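Nitrogen regulatory PII-like protein (Bacillus subtilis subsp. subtilis, PDB 4R25) is a trimeric PII-family signal protein that acts in nitrogen regulation and is required for full induction of the nrgAB operon when ammonium is limiting. Local coordinates at residues 5-10 with 60-65. Numbering follows the deposited sequence.
With ZN (zinc ion), chain E.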
loop_
_atom_site.group_PDB
_atom_site.type_symbol
_atom_site.label_atom_id
_atom_site.label_comp_id
_atom_site.label_asym_id
_atom_site.label_seq_id
_atom_site.Cartn_x
_atom_site.Cartn_y
_atom_site.Cartn_z
ATOM N N LYS A 5 -8.676 5.016 4.169
ATOM C CA LYS A 5 -7.351 4.632 4.596
ATOM C C LYS A 5 -6.490 5.876 4.685
ATOM O O LYS A 5 -6.349 6.617 3.712
ATOM C CB LYS A 5 -6.735 3.631 3.627
ATOM C CG LYS A 5 -5.327 3.183 4.012
ATOM C CD LYS A 5 -4.590 2.704 2.783
ATOM C CE LYS A 5 -3.677 1.538 3.087
ATOM N NZ LYS A 5 -3.162 0.942 1.819
ATOM N N VAL A 6 -5.912 6.101 5.857
ATOM C CA VAL A 6 -4.975 7.190 6.030
ATOM C C VAL A 6 -3.559 6.640 6.014
ATOM O O VAL A 6 -3.198 5.789 6.822
ATOM C CB VAL A 6 -5.242 7.979 7.328
ATOM C CG1 VAL A 6 -4.199 9.072 7.518
ATOM C CG2 VAL A 6 -6.626 8.575 7.291
ATOM N N GLU A 7 -2.761 7.138 5.077
ATOM C CA GLU A 7 -1.393 6.682 4.913
ATOM C C GLU A 7 -0.408 7.799 5.255
ATOM O O GLU A 7 -0.301 8.790 4.532
ATOM C CB GLU A 7 -1.195 6.227 3.478
ATOM C CG GLU A 7 0.046 5.428 3.220
ATOM C CD GLU A 7 -0.034 4.711 1.885
ATOM O OE1 GLU A 7 0.627 5.142 0.914
ATOM O OE2 GLU A 7 -0.781 3.714 1.807
ATOM N N ILE A 8 0.303 7.643 6.366
ATOM C CA ILE A 8 1.299 8.618 6.764
ATOM C C ILE A 8 2.692 8.113 6.415
ATOM O O ILE A 8 3.101 7.045 6.864
ATOM C CB ILE A 8 1.231 8.902 8.277
ATOM C CG1 ILE A 8 -0.210 9.184 8.706
ATOM C CG2 ILE A 8 2.135 10.066 8.634
ATOM C CD1 ILE A 8 -0.403 9.244 10.213
ATOM N N VAL A 9 3.419 8.874 5.609
ATOM C CA VAL A 9 4.784 8.504 5.254
ATOM C C VAL A 9 5.766 9.545 5.789
ATOM O O VAL A 9 5.848 10.658 5.279
ATOM C CB VAL A 9 4.949 8.351 3.731
ATOM C CG1 VAL A 9 6.405 8.156 3.374
ATOM C CG2 VAL A 9 4.107 7.191 3.225
ATOM N N THR A 10 6.519 9.176 6.818
ATOM C CA THR A 10 7.230 10.180 7.587
ATOM C C THR A 10 8.569 9.723 8.184
ATOM O O THR A 10 9.043 8.618 7.928
ATOM C CB THR A 10 6.289 10.772 8.668
ATOM O OG1 THR A 10 6.990 11.720 9.480
ATOM C CG2 THR A 10 5.703 9.671 9.542
ATOM N N ARG A 60 12.124 6.023 5.949
ATOM C CA ARG A 60 10.763 6.472 6.136
ATOM C C ARG A 60 9.947 5.440 6.905
ATOM O O ARG A 60 10.186 4.233 6.816
ATOM C CB ARG A 60 10.116 6.784 4.786
ATOM C CG ARG A 60 10.814 7.888 3.985
ATOM C CD ARG A 60 10.388 9.291 4.408
ATOM N NE ARG A 60 11.129 9.783 5.563
ATOM C CZ ARG A 60 11.391 11.067 5.787
ATOM N NH1 ARG A 60 10.978 11.984 4.924
ATOM N NH2 ARG A 60 12.076 11.435 6.862
ATOM N N LEU A 61 8.992 5.935 7.675
ATOM C CA LEU A 61 8.066 5.093 8.401
ATOM C C LEU A 61 6.714 5.213 7.723
ATOM O O LEU A 61 6.188 6.311 7.580
ATOM C CB LEU A 61 7.974 5.561 9.850
ATOM C CG LEU A 61 6.916 4.918 10.743
ATOM C CD1 LEU A 61 7.188 3.429 10.952
ATOM C CD2 LEU A 61 6.857 5.660 12.068
ATOM N N LYS A 62 6.152 4.092 7.290
ATOM C CA LYS A 62 4.835 4.127 6.664
ATOM C C LYS A 62 3.807 3.640 7.679
ATOM O O LYS A 62 3.933 2.524 8.208
ATOM C CB LYS A 62 4.817 3.239 5.425
ATOM C CG LYS A 62 3.612 3.424 4.501
ATOM C CD LYS A 62 3.717 2.426 3.347
ATOM C CE LYS A 62 2.684 2.683 2.272
ATOM N NZ LYS A 62 2.876 1.699 1.160
ATOM N N ILE A 63 2.819 4.483 7.971
ATOM C CA ILE A 63 1.780 4.158 8.933
ATOM C C ILE A 63 0.418 4.155 8.261
ATOM O O ILE A 63 0.004 5.143 7.665
ATOM C CB ILE A 63 1.737 5.191 10.060
ATOM C CG1 ILE A 63 3.064 5.208 10.831
ATOM C CG2 ILE A 63 0.551 4.919 10.979
ATOM C CD1 ILE A 63 3.272 6.423 11.664
ATOM N N GLU A 64 -0.297 3.048 8.396
ATOM C CA GLU A 64 -1.630 2.935 7.824
ATOM C C GLU A 64 -2.742 2.820 8.881
ATOM O O GLU A 64 -2.673 2.025 9.818
ATOM C CB GLU A 64 -1.678 1.774 6.842
ATOM C CG GLU A 64 -0.774 1.986 5.639
ATOM C CD GLU A 64 -0.833 0.839 4.648
ATOM O OE1 GLU A 64 -1.176 -0.295 5.047
ATOM O OE2 GLU A 64 -0.541 1.079 3.462
ATOM N N ILE A 65 -3.765 3.642 8.711
ATOM C CA ILE A 65 -4.885 3.686 9.617
ATOM C C ILE A 65 -6.146 3.636 8.776
ATOM O O ILE A 65 -6.283 4.383 7.813
ATOM C CB ILE A 65 -4.861 4.986 10.433
ATOM C CG1 ILE A 65 -3.455 5.222 10.985
ATOM C CG2 ILE A 65 -5.880 4.940 11.556
ATOM C CD1 ILE A 65 -3.183 6.655 11.374
HETATM ZN ZN ZN E . -0.725 1.152 1.137
HETATM O O HOH W 1 1.131 -0.527 0.538
#
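V6, I8 and T10 pair with I65, I63 and L61 through six backbone hydrogen bonds, so every N-H and carbonyl turned inward between these antiparallel strands has a mate. The bonds are nearly straight, as in I63 N to I8 O at 2.8 Å. They join the two central strands of a ferredoxin-like sheet, whose apolar face, with I8 CD1 4.0 Å from I65 CD1, lies against helices 15-25 and 72-83. The opposite face, largely polar apart from V9, is turned to the other subunits. There K5 NZ (2.5 Å), E7 OE2 (2.6 Å) and E64 OE2 (2.3 Å) converge on a zinc ion. The two carboxylates run side by side, and the metal joins E7 OE2 and E64 OE2, which would otherwise probably repel. A water ligand accepts a hydrogen bond from K62 NZ, which also forms a salt bridge with E64 of the second subunit; E64 OE1 is met likewise by K62 of the third. At the far end T10 OG1 is hydrogen-bonded to D90 O. R60, its chain bent at chi2 (-83°) and chi3 (84°), has T10 C over one guanidinium face, toward the rim, while NH2 bonds weakly to G89 O. An alanine here would probably leave T10 C without its guanidinium cover and G89 O without that weak donor. Metal and intersubunit pairs thus appear to balance the buried charges, and zinc binding probably favours a neutral K5 amine.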